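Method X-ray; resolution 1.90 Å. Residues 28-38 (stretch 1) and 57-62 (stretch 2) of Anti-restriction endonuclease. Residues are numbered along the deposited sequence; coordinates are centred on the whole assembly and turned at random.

Stretch 1 (28-38) LYHSIVNELVE
Stretch 2 57-62: KAGYFY

A tyrosine hydroxyl reaching out of a helix to accept a hydrogen bond from the backbone of a tight turn is the unusual feature of this contact: Gly59 N donates to Tyr29 OH over 2.8 Å, with an N-H...O angle of 162°. It illustrates how a single polar contact can sit beside a small apolar cluster in one helix-to-strand contact.

Residues 28-38 are helical throughout, with phi/psi near -65/-42 and i to i+4 bonds such as Val33 N to Tyr29 O, 2.8 Å. The second stretch opens with a type II turn from Lys57 to Tyr60, closed by Tyr60 N to Lys57 O at 2.8 Å. Ala58 (-57/146) and Gly59 (84/-10) occupy its central positions; at the latter angles a CB would jam against the preceding carbonyl oxygen, so the turn itself calls for glycine. The strand 60-62 follows, extended, running 26° from the helix direction (signed crossing angle -26°), with axes 11.8 Å apart at closest approach. Val33 CA lies 8.3 Å from Gly59 CA, and Val37 CA 9.3 Å from Phe61 CA.

Tyr29, chi1 t (164°) and chi2 85°, points toward the turn, and its CZ also packs 4.2 Å from Ala58 CB. One helical turn later the contact becomes wholly apolar. Phe61, chi1 m (-65°) and chi2 -94°, directs its ring to the helix, where Val33 CG2 meets CZ at 3.7 Å and Val37 CG2 meets CE1 at 4.1 Å, both at the ring edge. Leu36 CD2 approaches Phe61 CZ obliquely at 4.4 Å. Val33 and Val37 have chi1 t (157° and 168°); Leu36 is t, p. Strand alternation turns the CB of Tyr60 away. On the helix, Asn34 also points away, its m side chain folding back so that ND2 donates to His30 O at 2.7 Å. The whole contact buries just 225 Å².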

# COMPACT_ATOMS: atom_id res chain seq x y z
N LEU A 28 7.39 -23.05 9.59
CA LEU A 28 8.35 -22.42 8.66
C LEU A 28 7.55 -21.53 7.74
O LEU A 28 7.91 -20.38 7.46
CB LEU A 28 9.08 -23.51 7.88
CG LEU A 28 10.09 -22.98 6.87
CD1 LEU A 28 11.10 -22.10 7.57
CD2 LEU A 28 10.77 -24.17 6.20
N TYR A 29 6.41 -22.04 7.30
CA TYR A 29 5.56 -21.26 6.43
C TYR A 29 5.25 -19.90 7.08
O TYR A 29 5.28 -18.80 6.44
CB TYR A 29 4.26 -22.01 6.21
CG TYR A 29 3.20 -21.12 5.64
CD1 TYR A 29 3.11 -20.89 4.25
CD2 TYR A 29 2.30 -20.51 6.47
CE1 TYR A 29 2.14 -20.05 3.73
CE2 TYR A 29 1.31 -19.66 5.98
CZ TYR A 29 1.22 -19.42 4.60
OH TYR A 29 0.24 -18.57 4.16
N HIS A 30 4.90 -19.94 8.35
CA HIS A 30 4.55 -18.69 9.02
C HIS A 30 5.69 -17.69 9.03
O HIS A 30 5.47 -16.48 8.78
CB HIS A 30 4.08 -18.97 10.48
CG HIS A 30 3.82 -17.71 11.26
ND1 HIS A 30 2.57 -17.10 11.31
CD2 HIS A 30 4.65 -16.89 11.96
CE1 HIS A 30 2.65 -15.97 12.00
NE2 HIS A 30 3.91 -15.82 12.40
N SER A 31 6.89 -18.18 9.29
CA SER A 31 8.12 -17.34 9.31
C SER A 31 8.35 -16.77 7.93
O SER A 31 8.52 -15.55 7.74
CB SER A 31 9.37 -18.18 9.64
OG SER A 31 9.19 -18.85 10.86
N ILE A 32 8.33 -17.63 6.92
CA ILE A 32 8.61 -17.09 5.58
C ILE A 32 7.56 -16.12 5.09
O ILE A 32 7.89 -15.05 4.57
CB ILE A 32 8.76 -18.23 4.57
CG1 ILE A 32 10.05 -19.01 4.88
CG2 ILE A 32 8.67 -17.64 3.16
CD1 ILE A 32 10.19 -20.35 4.15
N VAL A 33 6.29 -16.43 5.32
CA VAL A 33 5.29 -15.54 4.82
C VAL A 33 5.33 -14.18 5.49
O VAL A 33 5.02 -13.14 4.86
CB VAL A 33 3.91 -16.17 4.96
CG1 VAL A 33 2.87 -15.14 4.98
CG2 VAL A 33 3.72 -17.10 3.81
N ASN A 34 5.71 -14.16 6.76
CA ASN A 34 5.71 -12.85 7.40
C ASN A 34 6.94 -11.98 6.98
O ASN A 34 6.83 -10.76 6.95
CB ASN A 34 5.54 -13.03 8.91
CG ASN A 34 4.05 -13.29 9.30
OD1 ASN A 34 3.24 -12.32 9.42
ND2 ASN A 34 3.65 -14.59 9.41
N GLU A 35 8.07 -12.62 6.68
CA GLU A 35 9.24 -11.88 6.20
C GLU A 35 8.95 -11.46 4.77
O GLU A 35 9.29 -10.35 4.36
CB GLU A 35 10.51 -12.72 6.23
CG GLU A 35 11.70 -11.94 5.68
CD GLU A 35 13.00 -12.75 5.63
OE1 GLU A 35 13.81 -12.58 6.55
OE2 GLU A 35 13.24 -13.55 4.67
N LEU A 36 8.27 -12.33 4.02
CA LEU A 36 7.95 -12.02 2.64
C LEU A 36 7.11 -10.75 2.53
O LEU A 36 7.42 -9.80 1.74
CB LEU A 36 7.24 -13.21 1.98
CG LEU A 36 6.65 -12.96 0.58
CD1 LEU A 36 7.79 -12.80 -0.41
CD2 LEU A 36 5.77 -14.19 0.17
N VAL A 37 6.04 -10.70 3.30
CA VAL A 37 5.14 -9.56 3.31
C VAL A 37 5.86 -8.32 3.81
O VAL A 37 5.68 -7.22 3.29
CB VAL A 37 3.91 -9.87 4.22
CG1 VAL A 37 3.10 -8.61 4.47
CG2 VAL A 37 3.01 -10.93 3.49
N GLU A 38 6.70 -8.48 4.81
CA GLU A 38 7.38 -7.30 5.33
C GLU A 38 8.36 -6.73 4.30
O GLU A 38 8.39 -5.51 4.08
CB GLU A 38 8.13 -7.68 6.60
CG GLU A 38 8.90 -6.51 7.19
CD GLU A 38 9.53 -6.93 8.47
OE1 GLU A 38 8.78 -7.32 9.39
OE2 GLU A 38 10.78 -6.90 8.53
N LYS A 57 -7.11 -20.59 3.53
CA LYS A 57 -6.53 -19.76 2.49
C LYS A 57 -5.05 -19.57 2.68
O LYS A 57 -4.46 -18.63 2.08
CB LYS A 57 -7.20 -18.41 2.48
CG LYS A 57 -8.66 -18.47 2.05
CD LYS A 57 -9.24 -17.04 2.13
CE LYS A 57 -10.73 -16.98 1.69
NZ LYS A 57 -11.56 -18.10 2.26
N ALA A 58 -4.42 -20.42 3.51
CA ALA A 58 -2.98 -20.28 3.70
C ALA A 58 -2.34 -20.39 2.30
O ALA A 58 -2.82 -21.18 1.46
CB ALA A 58 -2.44 -21.39 4.62
N GLY A 59 -1.25 -19.66 2.05
CA GLY A 59 -0.68 -19.68 0.71
C GLY A 59 -1.35 -18.71 -0.27
O GLY A 59 -0.85 -18.54 -1.41
N TYR A 60 -2.48 -18.10 0.10
CA TYR A 60 -3.14 -17.11 -0.76
C TYR A 60 -2.85 -15.74 -0.16
O TYR A 60 -2.80 -15.61 1.06
CB TYR A 60 -4.66 -17.19 -0.75
CG TYR A 60 -5.33 -18.49 -1.07
CD1 TYR A 60 -4.62 -19.65 -1.42
CD2 TYR A 60 -6.72 -18.56 -1.04
CE1 TYR A 60 -5.30 -20.84 -1.72
CE2 TYR A 60 -7.38 -19.72 -1.33
CZ TYR A 60 -6.66 -20.85 -1.67
OH TYR A 60 -7.40 -21.96 -2.00
N PHE A 61 -2.74 -14.72 -1.01
CA PHE A 61 -2.45 -13.34 -0.55
C PHE A 61 -3.42 -12.37 -1.17
O PHE A 61 -3.84 -12.60 -2.31
CB PHE A 61 -1.04 -12.96 -0.98
CG PHE A 61 -0.01 -13.77 -0.31
CD1 PHE A 61 0.59 -13.31 0.85
CD2 PHE A 61 0.26 -15.07 -0.76
CE1 PHE A 61 1.45 -14.14 1.57
CE2 PHE A 61 1.11 -15.93 -0.05
CZ PHE A 61 1.71 -15.45 1.14
N TYR A 62 -3.83 -11.33 -0.44
CA TYR A 62 -4.67 -10.33 -1.10
C TYR A 62 -3.64 -9.40 -1.72
O TYR A 62 -2.52 -9.28 -1.19
CB TYR A 62 -5.61 -9.58 -0.15
CG TYR A 62 -4.96 -8.79 0.98
CD1 TYR A 62 -4.32 -7.59 0.73
CD2 TYR A 62 -5.00 -9.26 2.31
CE1 TYR A 62 -3.73 -6.85 1.75
CE2 TYR A 62 -4.40 -8.55 3.35
CZ TYR A 62 -3.76 -7.34 3.07
OH TYR A 62 -3.13 -6.59 4.03